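Local coordinates for uncharacterized protein (Bacillus thuringiensis serovar kurstaki, PDB 4XE7) that is a ParM-type actin-like cytoskeletal protein that probably binds nucleotide and polymerises into filaments that move plasmid DNA apart, at residues S147-G152 with I409-E414; M309-K314 with D319-T324; G372-L375 with G380-D383. All coordinates share one frame; numbering follows the deposited sequence.

Overall arrangement
Contact 1 lies in one half of this actin-like chain, contacts 2 and 3 in the other. Contact 1 sets the C-terminal helix 402-418 against strand 145-154, an outermost strand of the eight-stranded sheet. Contacts 2 and 3 are neighbours, their centres about 12 Å apart. They touch chiefly through L375: V312 CG2 lies 3.4 Å from L375 O, and the methyl of M309 also packs on its side chain. Contact 1 is centred about 36 Å from contact 2 and about 31 Å from contact 3. The protein is in its apo form; the glycines of contact 3 probably belong to the adenosine-binding motif of the actin superfamily, whereas contact 2 lies at the surface.

Contact 1. Residues S147-G152 with I409-E414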
ATOM      1  N   SER A 147     -18.086 -15.021   6.166  1.00 25.89           N
ATOM      2  CA  SER A 147     -18.098 -14.251   7.391  1.00 31.23           C
ATOM      3  C   SER A 147     -16.799 -13.452   7.422  1.00 25.36           C
ATOM      4  O   SER A 147     -15.729 -14.010   7.199  1.00 28.39           O
ATOM      5  CB  SER A 147     -18.215 -15.161   8.608  1.00 31.22           C
ATOM      6  OG  SER A 147     -17.968 -14.429   9.787  1.00 38.46           O
ATOM      7  N   VAL A 148     -16.898 -12.152   7.665  1.00 23.34           N
ATOM      8  CA  VAL A 148     -15.740 -11.258   7.659  1.00 25.63           C
ATOM      9  C   VAL A 148     -15.576 -10.542   9.006  1.00 29.24           C
ATOM     10  O   VAL A 148     -16.197  -9.503   9.243  1.00 30.22           O
ATOM     11  CB  VAL A 148     -15.864 -10.190   6.550  1.00 27.00           C
ATOM     12  CG1 VAL A 148     -14.664  -9.241   6.568  1.00 29.92           C
ATOM     13  CG2 VAL A 148     -16.013 -10.847   5.204  1.00 19.90           C
ATOM     14  N   PRO A 149     -14.746 -11.097   9.903  1.00 33.17           N
ATOM     15  CA  PRO A 149     -14.482 -10.349  11.138  1.00 28.42           C
ATOM     16  C   PRO A 149     -13.687  -9.081  10.827  1.00 29.85           C
ATOM     17  O   PRO A 149     -12.581  -9.161  10.278  1.00 28.75           O
ATOM     18  CB  PRO A 149     -13.675 -11.327  11.992  1.00 23.18           C
ATOM     19  CG  PRO A 149     -13.033 -12.264  11.001  1.00 33.63           C
ATOM     20  CD  PRO A 149     -14.002 -12.368   9.835  1.00 31.58           C
ATOM     21  N   PHE A 150     -14.246  -7.920  11.160  1.00 22.11           N
ATOM     22  CA  PHE A 150     -13.651  -6.674  10.705  1.00 25.31           C
ATOM     23  C   PHE A 150     -12.488  -6.206  11.580  1.00 24.83           C
ATOM     24  O   PHE A 150     -12.645  -5.932  12.757  1.00 32.73           O
ATOM     25  CB  PHE A 150     -14.703  -5.557  10.626  1.00 24.34           C
ATOM     26  CG  PHE A 150     -14.178  -4.318   9.978  1.00 27.71           C
ATOM     27  CD1 PHE A 150     -13.973  -4.281   8.608  1.00 31.76           C
ATOM     28  CD2 PHE A 150     -13.817  -3.218  10.737  1.00 27.74           C
ATOM     29  CE1 PHE A 150     -13.461  -3.153   7.994  1.00 26.72           C
ATOM     30  CE2 PHE A 150     -13.296  -2.084  10.131  1.00 27.53           C
ATOM     31  CZ  PHE A 150     -13.114  -2.055   8.762  1.00 21.99           C
ATOM     32  N   SER A 151     -11.313  -6.066  10.989  1.00 19.56           N
ATOM     33  CA  SER A 151     -10.217  -5.478  11.741  1.00 24.16           C
ATOM     34  C   SER A 151      -9.738  -4.254  10.985  1.00 30.80           C
ATOM     35  O   SER A 151      -9.130  -4.359   9.921  1.00 29.43           O
ATOM     36  CB  SER A 151      -9.084  -6.489  11.955  1.00 22.25           C
ATOM     37  OG  SER A 151      -7.957  -5.890  12.582  1.00 23.15           O
ATOM     38  N   GLY A 152     -10.047  -3.083  11.517  1.00 22.29           N
ATOM     39  CA  GLY A 152      -9.589  -1.864  10.897  1.00 17.47           C
ATOM     40  C   GLY A 152      -8.900  -0.946  11.883  1.00 20.35           C
ATOM     41  O   GLY A 152      -8.436  -1.359  12.950  1.00 26.91           O
ATOM     42  N   ILE A 409      -2.785  -9.250  11.143  1.00 20.55           N
ATOM     43  CA  ILE A 409      -2.162  -9.994  12.245  1.00 22.99           C
ATOM     44  C   ILE A 409      -2.970  -9.867  13.553  1.00 24.08           C
ATOM     45  O   ILE A 409      -3.180 -10.859  14.263  1.00 21.72           O
ATOM     46  CB  ILE A 409      -0.711  -9.521  12.474  1.00 28.46           C
ATOM     47  CG1 ILE A 409       0.149  -9.866  11.251  1.00 28.65           C
ATOM     48  CG2 ILE A 409      -0.105 -10.143  13.739  1.00 21.07           C
ATOM     49  CD1 ILE A 409       1.358  -8.964  11.086  1.00 28.95           C
ATOM     50  N   ALA A 410      -3.424  -8.653  13.862  1.00 23.86           N
ATOM     51  CA  ALA A 410      -4.268  -8.422  15.026  1.00 26.27           C
ATOM     52  C   ALA A 410      -5.535  -9.253  14.902  1.00 28.67           C
ATOM     53  O   ALA A 410      -5.988  -9.865  15.873  1.00 24.60           O
ATOM     54  CB  ALA A 410      -4.615  -6.933  15.171  1.00 21.52           C
ATOM     55  N   ASN A 411      -6.092  -9.292  13.694  1.00 23.84           N
ATOM     56  CA  ASN A 411      -7.302 -10.072  13.443  1.00 23.79           C
ATOM     57  C   ASN A 411      -7.095 -11.578  13.660  1.00 27.13           C
ATOM     58  O   ASN A 411      -7.943 -12.241  14.247  1.00 26.56           O
ATOM     59  CB  ASN A 411      -7.809  -9.809  12.025  1.00 20.06           C
ATOM     60  CG  ASN A 411      -9.307 -10.044  11.888  1.00 25.88           C
ATOM     61  OD1 ASN A 411      -9.992 -10.374  12.863  1.00 26.86           O
ATOM     62  ND2 ASN A 411      -9.823  -9.870  10.676  1.00 19.34           N
ATOM     63  N   LEU A 412      -5.973 -12.115  13.186  1.00 21.51           N
ATOM     64  CA  LEU A 412      -5.661 -13.530  13.391  1.00 25.91           C
ATOM     65  C   LEU A 412      -5.518 -13.830  14.882  1.00 28.67           C
ATOM     66  O   LEU A 412      -6.104 -14.791  15.395  1.00 25.79           O
ATOM     67  CB  LEU A 412      -4.382 -13.927  12.640  1.00 19.81           C
ATOM     68  CG  LEU A 412      -3.912 -15.365  12.885  1.00 20.11           C
ATOM     69  CD1 LEU A 412      -4.997 -16.363  12.505  1.00 26.65           C
ATOM     70  CD2 LEU A 412      -2.627 -15.663  12.119  1.00 20.11           C
ATOM     71  N   LEU A 413      -4.755 -12.994  15.583  1.00 27.45           N
ATOM     72  CA  LEU A 413      -4.553 -13.173  17.017  1.00 33.39           C
ATOM     73  C   LEU A 413      -5.882 -13.126  17.784  1.00 28.25           C
ATOM     74  O   LEU A 413      -6.125 -13.930  18.690  1.00 30.15           O
ATOM     75  CB  LEU A 413      -3.588 -12.118  17.547  1.00 33.49           C
ATOM     76  CG  LEU A 413      -2.134 -12.283  17.101  1.00 36.31           C
ATOM     77  CD1 LEU A 413      -1.331 -11.014  17.404  1.00 34.25           C
ATOM     78  CD2 LEU A 413      -1.507 -13.497  17.779  1.00 29.54           C
ATOM     79  N   GLU A 414      -6.750 -12.203  17.396  1.00 24.06           N
ATOM     80  CA  GLU A 414      -8.090 -12.129  17.965  1.00 28.20           C
ATOM     81  C   GLU A 414      -8.904 -13.420  17.749  1.00 30.55           C
ATOM     82  O   GLU A 414      -9.540 -13.922  18.682  1.00 35.64           O
ATOM     83  CB  GLU A 414      -8.841 -10.932  17.383  1.00 37.94           C
ATOM     84  CG  GLU A 414     -10.267 -10.794  17.880  1.00 48.08           C
ATOM     85  CD  GLU A 414     -10.356 -10.752  19.396  1.00 57.55           C
ATOM     86  OE1 GLU A 414      -9.478 -10.133  20.038  1.00 54.30           O
ATOM     87  OE2 GLU A 414     -11.306 -11.348  19.944  1.00 62.81           O
TER
HETATM   88  O   HOH W   1     -11.767  -8.890  14.353  1.00 31.21           O
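N411 swings CG anti to its backbone N (chi1 -154°), sending its amide off helix 402-418 toward P149, while S151 OG, anti to its own N, is sent toward N199 ND2 and Y407 O and bonds to both; S151 CB faces the amide. The resulting bond across the contact runs from N411 ND2 to P149 O, 2.9 Å long and moderately bent at the hydrogen (147°). The donor stands 34° out of the carbonyl plane. S151 CB lies over one face of the amide, 3.6 Å from N411 CG, and the same methylene meets N411 CB. The P149 ring meets the end of the amide, the two side chains crossing at about a right angle, with P149 CG 4.0 Å from N411 ND2. A water donates to N411 OD1 across 2.8 Å and reaches F150 O through a weak bond. G13 O, at the start of strand 13-17, is a second acceptor for N411 ND2. The C-terminal helix is thus joined to an outermost strand and to the N-terminal segment of the actin-like domain. Two carbonyls on ND2, with a water and a weak bond from Q415 NE2 on OD1, give the two ends of the amide different partners, which would fix its rotation and satisfies a buried polar group where a strand edge meets a helix.

Contact 2. Residues M309-K314 with D319-T324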
ATOM      1  N   MET A 309      14.599  -2.005  -8.550  1.00 24.92           N
ATOM      2  CA  MET A 309      14.014  -3.015  -7.662  1.00 22.66           C
ATOM      3  C   MET A 309      14.640  -4.408  -7.797  1.00 26.05           C
ATOM      4  O   MET A 309      14.885  -5.041  -6.779  1.00 22.89           O
ATOM      5  CB  MET A 309      12.492  -3.125  -7.868  1.00 22.12           C
ATOM      6  CG  MET A 309      11.659  -2.180  -7.010  1.00 29.74           C
ATOM      7  SD  MET A 309      12.158  -2.131  -5.260  1.00 41.29           S
ATOM      8  CE  MET A 309      12.571  -0.403  -5.140  1.00 61.56           C
ATOM      9  N   PRO A 310      14.884  -4.898  -9.033  1.00 28.66           N
ATOM     10  CA  PRO A 310      15.521  -6.220  -9.103  1.00 31.86           C
ATOM     11  C   PRO A 310      16.863  -6.283  -8.375  1.00 25.83           C
ATOM     12  O   PRO A 310      17.134  -7.255  -7.677  1.00 29.38           O
ATOM     13  CB  PRO A 310      15.704  -6.441 -10.615  1.00 34.88           C
ATOM     14  CG  PRO A 310      14.570  -5.671 -11.227  1.00 28.87           C
ATOM     15  CD  PRO A 310      14.477  -4.425 -10.373  1.00 26.23           C
ATOM     16  N   GLU A 311      17.674  -5.241  -8.496  1.00 20.71           N
ATOM     17  CA  GLU A 311      18.965  -5.240  -7.816  1.00 19.69           C
ATOM     18  C   GLU A 311      18.838  -5.131  -6.282  1.00 24.14           C
ATOM     19  O   GLU A 311      19.480  -5.887  -5.544  1.00 27.08           O
ATOM     20  CB  GLU A 311      19.838  -4.115  -8.368  1.00 22.25           C
ATOM     21  CG  GLU A 311      20.374  -4.384  -9.777  1.00 28.45           C
ATOM     22  CD  GLU A 311      21.189  -5.687  -9.898  1.00 31.29           C
ATOM     23  OE1 GLU A 311      22.246  -5.837  -9.233  1.00 30.93           O
ATOM     24  OE2 GLU A 311      20.777  -6.567 -10.685  1.00 21.84           O
ATOM     25  N   VAL A 312      18.011  -4.213  -5.799  1.00 23.69           N
ATOM     26  CA  VAL A 312      17.799  -4.064  -4.359  1.00 21.21           C
ATOM     27  C   VAL A 312      17.283  -5.366  -3.710  1.00 21.87           C
ATOM     28  O   VAL A 312      17.662  -5.698  -2.587  1.00 26.88           O
ATOM     29  CB  VAL A 312      16.814  -2.879  -4.056  1.00 32.37           C
ATOM     30  CG1 VAL A 312      16.449  -2.809  -2.572  1.00 22.30           C
ATOM     31  CG2 VAL A 312      17.422  -1.561  -4.501  1.00 25.53           C
ATOM     32  N   GLU A 313      16.443  -6.110  -4.419  1.00 19.48           N
ATOM     33  CA  GLU A 313      15.956  -7.389  -3.896  1.00 23.57           C
ATOM     34  C   GLU A 313      17.116  -8.328  -3.628  1.00 28.87           C
ATOM     35  O   GLU A 313      17.167  -8.991  -2.591  1.00 26.89           O
ATOM     36  CB  GLU A 313      14.980  -8.050  -4.875  1.00 37.25           C
ATOM     37  CG  GLU A 313      13.604  -7.422  -4.932  1.00 59.90           C
ATOM     38  CD  GLU A 313      12.670  -8.166  -5.875  1.00 77.44           C
ATOM     39  OE1 GLU A 313      13.014  -9.299  -6.281  1.00 82.16           O
ATOM     40  OE2 GLU A 313      11.591  -7.623  -6.205  1.00 81.62           O
ATOM     41  N   LYS A 314      18.050  -8.374  -4.576  1.00 30.17           N
ATOM     42  CA  LYS A 314      19.246  -9.195  -4.445  1.00 26.95           C
ATOM     43  C   LYS A 314      20.110  -8.716  -3.297  1.00 28.05           C
ATOM     44  O   LYS A 314      20.708  -9.521  -2.594  1.00 31.53           O
ATOM     45  CB  LYS A 314      20.064  -9.176  -5.732  1.00 30.15           C
ATOM     46  CG  LYS A 314      19.341  -9.659  -6.973  1.00 35.35           C
ATOM     47  CD  LYS A 314      20.312  -9.609  -8.132  1.00 35.13           C
ATOM     48  CE  LYS A 314      19.655  -9.791  -9.458  1.00 38.64           C
ATOM     49  NZ  LYS A 314      20.650  -9.518 -10.534  1.00 36.67           N
ATOM     50  N   ASP A 319      23.803  -9.607   1.880  1.00 37.56           N
ATOM     51  CA  ASP A 319      24.603  -8.441   2.251  1.00 34.28           C
ATOM     52  C   ASP A 319      25.915  -8.311   1.473  1.00 35.27           C
ATOM     53  O   ASP A 319      26.493  -7.225   1.410  1.00 34.67           O
ATOM     54  CB  ASP A 319      24.926  -8.471   3.752  1.00 44.47           C
ATOM     55  CG  ASP A 319      23.688  -8.495   4.629  1.00 52.59           C
ATOM     56  OD1 ASP A 319      23.790  -8.966   5.783  1.00 52.11           O
ATOM     57  OD2 ASP A 319      22.618  -8.042   4.176  1.00 59.50           O
ATOM     58  N   THR A 320      26.404  -9.405   0.898  1.00 33.09           N
ATOM     59  CA  THR A 320      27.679  -9.342   0.189  1.00 35.27           C
ATOM     60  C   THR A 320      27.487  -9.087  -1.296  1.00 32.51           C
ATOM     61  O   THR A 320      28.458  -8.870  -2.014  1.00 39.68           O
ATOM     62  CB  THR A 320      28.503 -10.634   0.354  1.00 39.19           C
ATOM     63  OG1 THR A 320      27.825 -11.724  -0.286  1.00 36.12           O
ATOM     64  CG2 THR A 320      28.707 -10.946   1.834  1.00 37.34           C
ATOM     65  N   TYR A 321      26.240  -9.116  -1.759  1.00 29.93           N
ATOM     66  CA  TYR A 321      25.983  -8.948  -3.185  1.00 28.60           C
ATOM     67  C   TYR A 321      26.352  -7.532  -3.648  1.00 26.47           C
ATOM     68  O   TYR A 321      26.017  -6.546  -3.003  1.00 25.48           O
ATOM     69  CB  TYR A 321      24.527  -9.274  -3.520  1.00 27.69           C
ATOM     70  CG  TYR A 321      24.206  -8.996  -4.964  1.00 28.61           C
ATOM     71  CD1 TYR A 321      24.762  -9.772  -5.986  1.00 34.75           C
ATOM     72  CD2 TYR A 321      23.382  -7.938  -5.314  1.00 22.58           C
ATOM     73  CE1 TYR A 321      24.486  -9.507  -7.315  1.00 33.09           C
ATOM     74  CE2 TYR A 321      23.092  -7.670  -6.637  1.00 23.74           C
ATOM     75  CZ  TYR A 321      23.642  -8.449  -7.636  1.00 27.89           C
ATOM     76  OH  TYR A 321      23.354  -8.158  -8.950  1.00 25.06           O
ATOM     77  N   LYS A 322      27.094  -7.449  -4.746  1.00 25.48           N
ATOM     78  CA  LYS A 322      27.482  -6.166  -5.311  1.00 28.28           C
ATOM     79  C   LYS A 322      26.614  -5.896  -6.529  1.00 23.55           C
ATOM     80  O   LYS A 322      26.683  -6.645  -7.510  1.00 26.05           O
ATOM     81  CB  LYS A 322      28.960  -6.157  -5.702  1.00 28.05           C
ATOM     82  CG  LYS A 322      29.924  -6.402  -4.540  1.00 38.43           C
ATOM     83  CD  LYS A 322      29.809  -5.301  -3.488  1.00 39.13           C
ATOM     84  CE  LYS A 322      31.015  -5.302  -2.552  1.00 47.47           C
ATOM     85  NZ  LYS A 322      31.092  -6.558  -1.745  1.00 46.64           N
ATOM     86  N   PRO A 323      25.818  -4.821  -6.484  1.00 24.65           N
ATOM     87  CA  PRO A 323      24.828  -4.597  -7.542  1.00 23.32           C
ATOM     88  C   PRO A 323      25.405  -4.092  -8.863  1.00 23.88           C
ATOM     89  O   PRO A 323      26.435  -3.430  -8.898  1.00 30.90           O
ATOM     90  CB  PRO A 323      23.904  -3.541  -6.928  1.00 22.71           C
ATOM     91  CG  PRO A 323      24.779  -2.779  -5.999  1.00 24.51           C
ATOM     92  CD  PRO A 323      25.722  -3.803  -5.419  1.00 27.16           C
ATOM     93  N   THR A 324      24.707  -4.395  -9.948  1.00 29.94           N
ATOM     94  CA  THR A 324      25.012  -3.821 -11.251  1.00 27.72           C
ATOM     95  C   THR A 324      23.733  -3.240 -11.823  1.00 25.19           C
ATOM     96  O   THR A 324      22.739  -3.946 -11.948  1.00 23.74           O
ATOM     97  CB  THR A 324      25.594  -4.876 -12.227  1.00 24.81           C
ATOM     98  OG1 THR A 324      26.899  -5.255 -11.789  1.00 27.86           O
ATOM     99  CG2 THR A 324      25.676  -4.326 -13.659  1.00 25.06           C
TER
HETATM  100  O   HOH W   2      23.322 -10.825 -10.471  1.00 43.86           O
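The last turns of helix 300-317 are covered by the chain that follows them, a loop that doubles back before strand 326-329 and closes on E311. E311 OE1 is the meeting point. Y321 OH donates to the syn lone pair of E311 OE1 over 2.6 Å, and T324 N donates to the same oxygen from above the carboxylate plane at 2.9 Å, with a fairly straight N-H (159°). The bend of E311 at chi2 (-57°) stands the carboxylate off the helix against the loop. There E311 OE1 also lies 3.3 Å from T324 O, an approach of two acceptors that the N-H of the same threonine offsets. OE1 lies at the edge of the Y321 ring, near its plane, and the ring and carboxylate planes are 46° apart. P323 CB packs against the same oxygen. K314, one turn on, runs extended beside the tyrosine, its CB 3.5 Å from Y321 CE2 and its CD near CZ. Its ammonium group forms a salt bridge from NZ to E311 OE2 at 3.0 Å, makes a weak bond to Y321 OH, and shares with that hydroxyl a water that accepts from NZ and donates to OH. Beyond the contact, M315 backs both Y321 and P323, and helix 337-362 touches P323 and T324. Two donors on OE1 and a lysine on OE2 would favour the ionised carboxylate, so a buried charge is probably balanced by K314 while the phenol and peptide N-H hold the group in place.

Contact 3. Residues G372-L375 with G380-D383; sequences GGVL and GLRD
Between L381 and the G373-V374 backbone, the flat group involved is the peptide linking the two residues; no aromatic ring takes part. One methyl, L381 CD1, approaches the side of this peptide that carries G373 O and V374 CA, coming from obliquely above rather than straight over the face or in the plane. It lies 3.8 Å from G373 O and 3.7 Å from V374 CA, ordinary van der Waals separations. V374 CG1 adds a looser apolar contact, 4.4 Å from L381 CD1. With CG anti to its own carbonyl carbon (chi1 -66°) and the chain nearly straight on to CD1 (chi2 167°), the leucine spans the gap between the segments: the CA atoms of V374 and L381, the nearest between residues 372-375 and 380-383, are 7.0 Å apart. The contact is van der Waals only, a methyl on a peptide and on a valine, and the three touching residues are buried. Two short helices follow one another here: helix 372-376 leaves strand 366-370 through a glycine-rich turn, as in the adenosine motif of actin-like ATPases, and helix 378-381 comes next. G373 is bonded by its backbone to L237 at the end of the adjoining strand 232-237, V374 packs on L392 and I396, and helix 300-317 covers L375 and R382 through M309 and M315.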
ATOM      1  N   GLY A 372       9.031   3.544   0.303  1.00 24.35           N
ATOM      2  CA  GLY A 372       9.798   3.294  -0.906  1.00 22.03           C
ATOM      3  C   GLY A 372      11.197   3.901  -0.892  1.00 21.41           C
ATOM      4  O   GLY A 372      12.089   3.425  -1.589  1.00 22.30           O
ATOM      5  N   GLY A 373      11.381   4.958  -0.109  1.00 14.62           N
ATOM      6  CA  GLY A 373      12.679   5.594   0.044  1.00 15.96           C
ATOM      7  C   GLY A 373      13.728   4.667   0.653  1.00 22.80           C
ATOM      8  O   GLY A 373      14.918   4.784   0.373  1.00 22.59           O
ATOM      9  N   VAL A 374      13.295   3.742   1.502  1.00 17.77           N
ATOM     10  CA  VAL A 374      14.227   2.784   2.087  1.00 19.55           C
ATOM     11  C   VAL A 374      14.779   1.864   1.005  1.00 25.34           C
ATOM     12  O   VAL A 374      15.950   1.476   1.034  1.00 13.49           O
ATOM     13  CB  VAL A 374      13.563   1.954   3.194  1.00 17.04           C
ATOM     14  CG1 VAL A 374      14.543   1.001   3.814  1.00 18.71           C
ATOM     15  CG2 VAL A 374      13.006   2.871   4.277  1.00 16.52           C
ATOM     16  N   LEU A 375      13.928   1.545   0.038  1.00 23.40           N
ATOM     17  CA  LEU A 375      14.305   0.689  -1.073  1.00 24.48           C
ATOM     18  C   LEU A 375      15.274   1.403  -2.007  1.00 24.31           C
ATOM     19  O   LEU A 375      16.263   0.828  -2.434  1.00 18.79           O
ATOM     20  CB  LEU A 375      13.061   0.258  -1.843  1.00 28.01           C
ATOM     21  CG  LEU A 375      11.958  -0.432  -1.037  1.00 33.85           C
ATOM     22  CD1 LEU A 375      10.701  -0.582  -1.890  1.00 43.19           C
ATOM     23  CD2 LEU A 375      12.420  -1.778  -0.517  1.00 29.63           C
ATOM     24  N   GLY A 380      22.904   2.609   1.152  1.00 20.80           N
ATOM     25  CA  GLY A 380      23.480   3.406   2.222  1.00 22.06           C
ATOM     26  C   GLY A 380      22.771   3.244   3.564  1.00 28.75           C
ATOM     27  O   GLY A 380      23.421   3.067   4.604  1.00 23.63           O
ATOM     28  N   LEU A 381      21.440   3.279   3.546  1.00 20.26           N
ATOM     29  CA  LEU A 381      20.662   3.230   4.791  1.00 18.24           C
ATOM     30  C   LEU A 381      20.985   1.995   5.621  1.00 19.32           C
ATOM     31  O   LEU A 381      20.989   2.056   6.851  1.00 22.19           O
ATOM     32  CB  LEU A 381      19.158   3.275   4.485  1.00 14.31           C
ATOM     33  CG  LEU A 381      18.683   4.593   3.878  1.00 19.88           C
ATOM     34  CD1 LEU A 381      17.265   4.471   3.300  1.00 17.61           C
ATOM     35  CD2 LEU A 381      18.744   5.688   4.909  1.00 17.36           C
ATOM     36  N   ARG A 382      21.269   0.873   4.970  1.00 15.77           N
ATOM     37  CA  ARG A 382      21.543  -0.348   5.749  1.00 18.94           C
ATOM     38  C   ARG A 382      22.755  -0.216   6.684  1.00 21.82           C
ATOM     39  O   ARG A 382      22.848  -0.937   7.664  1.00 22.08           O
ATOM     40  CB  ARG A 382      21.743  -1.550   4.824  1.00 17.10           C
ATOM     41  CG  ARG A 382      22.976  -1.448   4.000  1.00 26.46           C
ATOM     42  CD  ARG A 382      23.123  -2.651   3.128  1.00 30.80           C
ATOM     43  NE  ARG A 382      24.276  -2.512   2.253  1.00 34.69           N
ATOM     44  CZ  ARG A 382      24.628  -3.431   1.370  1.00 29.52           C
ATOM     45  NH1 ARG A 382      23.901  -4.534   1.265  1.00 24.14           N
ATOM     46  NH2 ARG A 382      25.694  -3.251   0.607  1.00 38.36           N
ATOM     47  N   ASP A 383      23.665   0.710   6.383  1.00 25.51           N
ATOM     48  CA  ASP A 383      24.756   1.058   7.301  1.00 27.50           C
ATOM     49  C   ASP A 383      24.260   1.516   8.679  1.00 26.36           C
ATOM     50  O   ASP A 383      24.932   1.298   9.691  1.00 26.13           O
ATOM     51  CB  ASP A 383      25.629   2.178   6.715  1.00 35.39           C
ATOM     52  CG  ASP A 383      26.508   1.712   5.567  1.00 49.15           C
ATOM     53  OD1 ASP A 383      26.582   0.490   5.307  1.00 51.64           O
ATOM     54  OD2 ASP A 383      27.138   2.582   4.932  1.00 53.54           O
TER